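Local coordinates for lysine-sensitive aspartokinase 3 (Escherichia coli, PDB 2J0W), which phosphorylates L-aspartate with ATP, the first step toward lysine, and is allosterically inhibited by lysine as the end product, at residues L304-L316 with S345-G357. Numbering follows the deposited sequence.
Sequences LRRNQTLLTLHSL and SEVSVALTLDTTG
Leu311 and Leu351 form the middle of three hydrogen-bonded pairs joining antiparallel strands 308-313 and 348-353 in the sheet of an ACT domain, the regulatory module of this enzyme. Thr309 with Leu353 and Leu313 with Val349 make the others; each pair exchanges two backbone bonds, such as Leu353 N to Thr309 O at 2.6 Å. Leu311, Leu313, Val349, Leu351 and Leu353 share one face, their branched aliphatic side chains suiting a buried layer; Leu313 reaches Val328 of helix 321-328. There Leu311 and Leu351 run side by side, CD2 to CD1 3.9 Å, and Leu353 slants across Leu311, its CD1 touching the same CD2. On the other face Leu310 CD1 rests 3.9 Å from the small Ala350 CB, while Gly421 of the second subunit packs on Ala350.

Polar groups gather where the chain turns at Asn307. Bent at chi2 (-64°), Gln308 curls back: OE1, in the guanidinium plane of Arg305, accepts from NE and NH2, and NE2 serves Arg306 O. With an alanine here Asp354 would probably lose its amide donor, and the guanidinium the oxygen fixing its rotation. Arg305, also salt-bridged to lysine-site residue Asp340, stacks on the Asp354 carboxylate, planes 19° apart, no N-H aimed at the oxygen; Gln308 NE2 gives Asp354 OD1 a nearly straight bond (2.8 Å, 165°), on the anti side, somewhat out of the carboxylate plane.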
ATOM      1  N   LEU A 304       2.659  -0.877 -19.822  1.00 47.26           N
ATOM      2  CA  LEU A 304       1.477  -0.037 -19.681  1.00 48.86           C
ATOM      3  C   LEU A 304       0.229  -0.894 -19.498  1.00 49.70           C
ATOM      4  O   LEU A 304       0.035  -1.877 -20.209  1.00 49.89           O
ATOM      5  CB  LEU A 304       1.330   0.829 -20.928  1.00 46.23           C
ATOM      6  CG  LEU A 304       0.067   1.670 -21.098  1.00 57.41           C
ATOM      7  CD1 LEU A 304       0.083   2.867 -20.144  1.00 53.43           C
ATOM      8  CD2 LEU A 304       0.005   2.143 -22.548  1.00 59.61           C
ATOM      9  N   ARG A 305      -0.601  -0.535 -18.522  1.00 51.68           N
ATOM     10  CA  ARG A 305      -1.854  -1.251 -18.267  1.00 50.96           C
ATOM     11  C   ARG A 305      -2.944  -0.181 -18.263  1.00 52.50           C
ATOM     12  O   ARG A 305      -3.033   0.638 -17.350  1.00 53.01           O
ATOM     13  CB  ARG A 305      -1.806  -1.979 -16.923  1.00 50.17           C
ATOM     14  CG  ARG A 305      -2.697  -3.204 -16.877  1.00 51.49           C
ATOM     15  CD  ARG A 305      -2.379  -4.104 -15.686  1.00 50.84           C
ATOM     16  NE  ARG A 305      -2.844  -3.551 -14.412  1.00 45.45           N
ATOM     17  CZ  ARG A 305      -2.573  -4.105 -13.236  1.00 44.93           C
ATOM     18  NH1 ARG A 305      -1.846  -5.218 -13.180  1.00 40.19           N
ATOM     19  NH2 ARG A 305      -3.021  -3.553 -12.119  1.00 48.59           N
ATOM     20  N   ARG A 306      -3.758  -0.191 -19.309  1.00 56.12           N
ATOM     21  CA  ARG A 306      -4.824   0.787 -19.494  1.00 55.65           C
ATOM     22  C   ARG A 306      -6.150   0.516 -18.803  1.00 51.86           C
ATOM     23  O   ARG A 306      -6.449  -0.609 -18.409  1.00 45.73           O
ATOM     24  CB  ARG A 306      -5.104   0.954 -20.983  1.00 60.55           C
ATOM     25  CG  ARG A 306      -4.031   1.681 -21.733  1.00 74.24           C
ATOM     26  CD  ARG A 306      -4.680   2.637 -22.693  1.00 86.66           C
ATOM     27  NE  ARG A 306      -3.789   3.725 -23.060  1.00 96.15           N
ATOM     28  CZ  ARG A 306      -4.107   5.009 -22.932  1.00103.46           C
ATOM     29  NH1 ARG A 306      -5.292   5.355 -22.441  1.00 97.36           N
ATOM     30  NH2 ARG A 306      -3.247   5.943 -23.314  1.00110.71           N
ATOM     31  N   ASN A 307      -6.954   1.573 -18.714  1.00 52.62           N
ATOM     32  CA  ASN A 307      -8.278   1.514 -18.110  1.00 55.10           C
ATOM     33  C   ASN A 307      -8.259   0.975 -16.695  1.00 56.68           C
ATOM     34  O   ASN A 307      -9.034   0.083 -16.333  1.00 57.15           O
ATOM     35  CB  ASN A 307      -9.208   0.670 -18.967  1.00 50.92           C
ATOM     36  CG  ASN A 307      -9.121   1.038 -20.419  1.00 58.18           C
ATOM     37  OD1 ASN A 307      -9.172   2.218 -20.768  1.00 61.53           O
ATOM     38  ND2 ASN A 307      -8.986   0.029 -21.285  1.00 54.70           N
ATOM     39  N   GLN A 308      -7.360   1.524 -15.896  1.00 54.52           N
ATOM     40  CA  GLN A 308      -7.262   1.117 -14.519  1.00 53.68           C
ATOM     41  C   GLN A 308      -8.277   1.951 -13.743  1.00 51.47           C
ATOM     42  O   GLN A 308      -8.687   3.027 -14.180  1.00 49.93           O
ATOM     43  CB  GLN A 308      -5.844   1.355 -14.006  1.00 48.21           C
ATOM     44  CG  GLN A 308      -4.783   0.655 -14.838  1.00 43.64           C
ATOM     45  CD  GLN A 308      -4.895  -0.863 -14.806  1.00 47.67           C
ATOM     46  OE1 GLN A 308      -4.625  -1.500 -13.792  1.00 42.36           O
ATOM     47  NE2 GLN A 308      -5.294  -1.448 -15.926  1.00 50.34           N
ATOM     48  N   THR A 309      -8.704   1.429 -12.606  1.00 52.36           N
ATOM     49  CA  THR A 309      -9.657   2.126 -11.762  1.00 53.52           C
ATOM     50  C   THR A 309      -9.006   2.326 -10.391  1.00 53.48           C
ATOM     51  O   THR A 309      -8.421   1.387  -9.846  1.00 52.94           O
ATOM     52  CB  THR A 309     -10.944   1.295 -11.603  1.00 53.94           C
ATOM     53  OG1 THR A 309     -11.452   0.946 -12.898  1.00 56.00           O
ATOM     54  CG2 THR A 309     -11.993   2.087 -10.836  1.00 43.52           C
ATOM     55  N   LEU A 310      -9.074   3.542  -9.847  1.00 53.78           N
ATOM     56  CA  LEU A 310      -8.495   3.800  -8.524  1.00 57.47           C
ATOM     57  C   LEU A 310      -9.592   3.886  -7.466  1.00 57.82           C
ATOM     58  O   LEU A 310     -10.313   4.882  -7.379  1.00 58.62           O
ATOM     59  CB  LEU A 310      -7.672   5.100  -8.491  1.00 54.96           C
ATOM     60  CG  LEU A 310      -7.043   5.354  -7.104  1.00 47.61           C
ATOM     61  CD1 LEU A 310      -5.924   4.346  -6.853  1.00 42.82           C
ATOM     62  CD2 LEU A 310      -6.508   6.781  -7.007  1.00 36.48           C
ATOM     63  N   LEU A 311      -9.706   2.826  -6.672  1.00 58.60           N
ATOM     64  CA  LEU A 311     -10.700   2.744  -5.612  1.00 60.36           C
ATOM     65  C   LEU A 311     -10.078   3.145  -4.281  1.00 64.10           C
ATOM     66  O   LEU A 311      -9.466   2.316  -3.602  1.00 65.86           O
ATOM     67  CB  LEU A 311     -11.222   1.321  -5.516  1.00 57.40           C
ATOM     68  CG  LEU A 311     -12.311   1.109  -4.476  1.00 64.43           C
ATOM     69  CD1 LEU A 311     -13.545   1.933  -4.831  1.00 62.66           C
ATOM     70  CD2 LEU A 311     -12.636  -0.366  -4.425  1.00 65.63           C
ATOM     71  N   THR A 312     -10.232   4.416  -3.922  1.00 67.50           N
ATOM     72  CA  THR A 312      -9.686   4.960  -2.679  1.00 68.32           C
ATOM     73  C   THR A 312     -10.678   4.811  -1.516  1.00 70.84           C
ATOM     74  O   THR A 312     -11.831   5.237  -1.606  1.00 69.89           O
ATOM     75  CB  THR A 312      -9.329   6.454  -2.856  1.00 62.56           C
ATOM     76  OG1 THR A 312      -8.345   6.595  -3.886  1.00 52.26           O
ATOM     77  CG2 THR A 312      -8.790   7.031  -1.566  1.00 65.21           C
ATOM     78  N   LEU A 313     -10.228   4.199  -0.427  1.00 72.94           N
ATOM     79  CA  LEU A 313     -11.089   4.013   0.733  1.00 74.15           C
ATOM     80  C   LEU A 313     -10.638   4.771   1.974  1.00 77.34           C
ATOM     81  O   LEU A 313      -9.532   4.582   2.485  1.00 77.60           O
ATOM     82  CB  LEU A 313     -11.216   2.532   1.071  1.00 65.97           C
ATOM     83  CG  LEU A 313     -11.993   1.710   0.050  1.00 68.17           C
ATOM     84  CD1 LEU A 313     -12.124   0.269   0.535  1.00 48.10           C
ATOM     85  CD2 LEU A 313     -13.366   2.342  -0.157  1.00 68.34           C
ATOM     86  N   HIS A 314     -11.516   5.646   2.438  1.00 81.83           N
ATOM     87  CA  HIS A 314     -11.277   6.434   3.637  1.00 87.01           C
ATOM     88  C   HIS A 314     -12.249   5.812   4.635  1.00 89.37           C
ATOM     89  O   HIS A 314     -13.247   5.225   4.226  1.00 91.77           O
ATOM     90  CB  HIS A 314     -11.619   7.894   3.361  1.00 87.91           C
ATOM     91  CG  HIS A 314     -10.810   8.503   2.258  1.00 84.94           C
ATOM     92  ND1 HIS A 314      -9.500   8.894   2.424  1.00 88.70           N
ATOM     93  CD2 HIS A 314     -11.125   8.776   0.970  1.00 84.67           C
ATOM     94  CE1 HIS A 314      -9.041   9.383   1.284  1.00 87.01           C
ATOM     95  NE2 HIS A 314     -10.006   9.322   0.388  1.00 86.61           N
ATOM     96  N   SER A 315     -11.981   5.924   5.928  1.00 90.64           N
ATOM     97  CA  SER A 315     -12.873   5.299   6.896  1.00 94.38           C
ATOM     98  C   SER A 315     -13.939   6.204   7.489  1.00 97.47           C
ATOM     99  O   SER A 315     -13.700   7.388   7.736  1.00 95.40           O
ATOM    100  CB  SER A 315     -12.069   4.696   8.041  1.00 93.69           C
ATOM    101  OG  SER A 315     -11.412   5.700   8.770  1.00 96.03           O
ATOM    102  N   LEU A 316     -15.126   5.642   7.715  1.00102.01           N
ATOM    103  CA  LEU A 316     -16.195   6.412   8.332  1.00106.26           C
ATOM    104  C   LEU A 316     -15.940   6.333   9.833  1.00111.15           C
ATOM    105  O   LEU A 316     -16.850   6.437  10.660  1.00111.74           O
ATOM    106  CB  LEU A 316     -17.578   5.867   7.941  1.00102.68           C
ATOM    107  CG  LEU A 316     -18.060   6.311   6.544  1.00 96.80           C
ATOM    108  CD1 LEU A 316     -19.471   5.799   6.294  1.00 92.47           C
ATOM    109  CD2 LEU A 316     -18.030   7.838   6.433  1.00 91.69           C
ATOM    110  N   SER A 345      -2.307   5.454   3.686  1.00 54.36           N
ATOM    111  CA  SER A 345      -1.904   6.624   4.449  1.00 54.70           C
ATOM    112  C   SER A 345      -2.846   6.659   5.644  1.00 55.96           C
ATOM    113  O   SER A 345      -3.939   7.248   5.594  1.00 57.15           O
ATOM    114  CB  SER A 345      -2.024   7.905   3.624  1.00 53.01           C
ATOM    115  OG  SER A 345      -1.623   9.030   4.400  1.00 52.54           O
ATOM    116  N   GLU A 346      -2.406   6.007   6.716  1.00 56.52           N
ATOM    117  CA  GLU A 346      -3.185   5.890   7.942  1.00 56.92           C
ATOM    118  C   GLU A 346      -4.375   5.019   7.632  1.00 56.37           C
ATOM    119  O   GLU A 346      -4.211   3.848   7.316  1.00 55.41           O
ATOM    120  CB  GLU A 346      -3.669   7.244   8.436  1.00 55.71           C
ATOM    121  CG  GLU A 346      -2.549   8.145   8.897  1.00 65.02           C
ATOM    122  CD  GLU A 346      -3.056   9.402   9.557  1.00 62.63           C
ATOM    123  OE1 GLU A 346      -3.614   9.304  10.675  1.00 62.13           O
ATOM    124  OE2 GLU A 346      -2.899  10.483   8.948  1.00 57.99           O
ATOM    125  N   VAL A 347      -5.569   5.591   7.699  1.00 57.35           N
ATOM    126  CA  VAL A 347      -6.769   4.816   7.431  1.00 62.36           C
ATOM    127  C   VAL A 347      -7.351   5.063   6.044  1.00 65.32           C
ATOM    128  O   VAL A 347      -8.529   4.791   5.792  1.00 65.46           O
ATOM    129  CB  VAL A 347      -7.847   5.098   8.500  1.00 62.65           C
ATOM    130  CG1 VAL A 347      -7.541   4.311   9.763  1.00 58.90           C
ATOM    131  CG2 VAL A 347      -7.887   6.595   8.810  1.00 59.53           C
ATOM    132  N   SER A 348      -6.527   5.582   5.143  1.00 67.84           N
ATOM    133  CA  SER A 348      -6.968   5.848   3.776  1.00 68.32           C
ATOM    134  C   SER A 348      -6.217   4.853   2.909  1.00 66.25           C
ATOM    135  O   SER A 348      -4.989   4.856   2.885  1.00 70.69           O
ATOM    136  CB  SER A 348      -6.592   7.271   3.384  1.00 68.07           C
ATOM    137  OG  SER A 348      -6.803   8.148   4.482  1.00 77.80           O
ATOM    138  N   VAL A 349      -6.940   3.986   2.216  1.00 61.79           N
ATOM    139  CA  VAL A 349      -6.286   2.993   1.372  1.00 62.23           C
ATOM    140  C   VAL A 349      -6.720   3.096  -0.095  1.00 62.85           C
ATOM    141  O   VAL A 349      -7.885   2.888  -0.418  1.00 63.58           O
ATOM    142  CB  VAL A 349      -6.557   1.583   1.917  1.00 62.15           C
ATOM    143  CG1 VAL A 349      -8.007   1.477   2.354  1.00 62.41           C
ATOM    144  CG2 VAL A 349      -6.226   0.540   0.866  1.00 60.91           C
ATOM    145  N   ALA A 350      -5.771   3.430  -0.973  1.00 63.07           N
ATOM    146  CA  ALA A 350      -6.046   3.581  -2.408  1.00 60.23           C
ATOM    147  C   ALA A 350      -5.760   2.291  -3.157  1.00 58.58           C
ATOM    148  O   ALA A 350      -4.615   1.831  -3.225  1.00 55.71           O
ATOM    149  CB  ALA A 350      -5.217   4.732  -2.999  1.00 53.27           C
ATOM    150  N   LEU A 351      -6.818   1.721  -3.725  1.00 57.74           N
ATOM    151  CA  LEU A 351      -6.726   0.467  -4.462  1.00 58.17           C
ATOM    152  C   LEU A 351      -6.639   0.657  -5.983  1.00 55.18           C
ATOM    153  O   LEU A 351      -7.449   1.382  -6.569  1.00 53.51           O
ATOM    154  CB  LEU A 351      -7.940  -0.394  -4.108  1.00 61.74           C
ATOM    155  CG  LEU A 351      -8.084  -0.768  -2.632  1.00 58.79           C
ATOM    156  CD1 LEU A 351      -9.490  -1.243  -2.361  1.00 64.44           C
ATOM    157  CD2 LEU A 351      -7.086  -1.852  -2.284  1.00 58.99           C
ATOM    158  N   THR A 352      -5.658   0.001  -6.608  1.00 51.53           N
ATOM    159  CA  THR A 352      -5.448   0.080  -8.058  1.00 51.38           C
ATOM    160  C   THR A 352      -6.113  -1.107  -8.746  1.00 51.25           C
ATOM    161  O   THR A 352      -5.595  -2.221  -8.703  1.00 51.47           O
ATOM    162  CB  THR A 352      -3.936   0.073  -8.418  1.00 55.43           C
ATOM    163  OG1 THR A 352      -3.293   1.223  -7.852  1.00 59.88           O
ATOM    164  CG2 THR A 352      -3.752   0.097  -9.924  1.00 57.07           C
ATOM    165  N   LEU A 353      -7.250  -0.870  -9.394  1.00 54.18           N
ATOM    166  CA  LEU A 353      -7.989  -1.952 -10.047  1.00 56.14           C
ATOM    167  C   LEU A 353      -7.873  -2.093 -11.563  1.00 55.29           C
ATOM    168  O   LEU A 353      -8.201  -1.179 -12.328  1.00 52.71           O
ATOM    169  CB  LEU A 353      -9.465  -1.864  -9.668  1.00 61.98           C
ATOM    170  CG  LEU A 353      -9.722  -1.952  -8.163  1.00 62.68           C
ATOM    171  CD1 LEU A 353     -11.224  -2.090  -7.893  1.00 56.05           C
ATOM    172  CD2 LEU A 353      -8.953  -3.143  -7.598  1.00 59.04           C
ATOM    173  N   ASP A 354      -7.426  -3.272 -11.980  1.00 54.61           N
ATOM    174  CA  ASP A 354      -7.246  -3.598 -13.390  1.00 58.25           C
ATOM    175  C   ASP A 354      -8.546  -4.135 -13.987  1.00 59.94           C
ATOM    176  O   ASP A 354      -9.430  -4.585 -13.258  1.00 61.49           O
ATOM    177  CB  ASP A 354      -6.125  -4.637 -13.522  1.00 54.75           C
ATOM    178  CG  ASP A 354      -5.869  -5.044 -14.952  1.00 66.86           C
ATOM    179  OD1 ASP A 354      -5.987  -4.177 -15.852  1.00 66.98           O
ATOM    180  OD2 ASP A 354      -5.532  -6.230 -15.175  1.00 74.42           O
ATOM    181  N   THR A 355      -8.683  -4.072 -15.306  1.00 61.72           N
ATOM    182  CA  THR A 355      -9.892  -4.594 -15.932  1.00 62.71           C
ATOM    183  C   THR A 355      -9.911  -6.092 -15.678  1.00 64.99           C
ATOM    184  O   THR A 355      -8.890  -6.686 -15.321  1.00 66.13           O
ATOM    185  CB  THR A 355      -9.912  -4.347 -17.441  1.00 61.77           C
ATOM    186  OG1 THR A 355      -8.732  -4.911 -18.037  1.00 52.14           O
ATOM    187  CG2 THR A 355     -10.009  -2.838 -17.730  1.00 55.97           C
ATOM    188  N   THR A 356     -11.070  -6.702 -15.874  1.00 64.27           N
ATOM    189  CA  THR A 356     -11.241  -8.128 -15.628  1.00 64.65           C
ATOM    190  C   THR A 356     -10.401  -9.072 -16.486  1.00 62.03           C
ATOM    191  O   THR A 356      -9.867 -10.070 -15.985  1.00 60.83           O
ATOM    192  CB  THR A 356     -12.723  -8.513 -15.806  1.00 68.48           C
ATOM    193  OG1 THR A 356     -13.110  -8.288 -17.173  1.00 58.75           O
ATOM    194  CG2 THR A 356     -13.600  -7.661 -14.888  1.00 71.35           C
ATOM    195  N   GLY A 357     -10.279  -8.760 -17.773  1.00 56.62           N
ATOM    196  CA  GLY A 357      -9.560  -9.660 -18.651  1.00 54.96           C
ATOM    197  C   GLY A 357     -10.462 -10.869 -18.903  1.00 53.13           C
ATOM    198  O   GLY A 357     -10.044 -11.888 -19.452  1.00 50.02           O
TER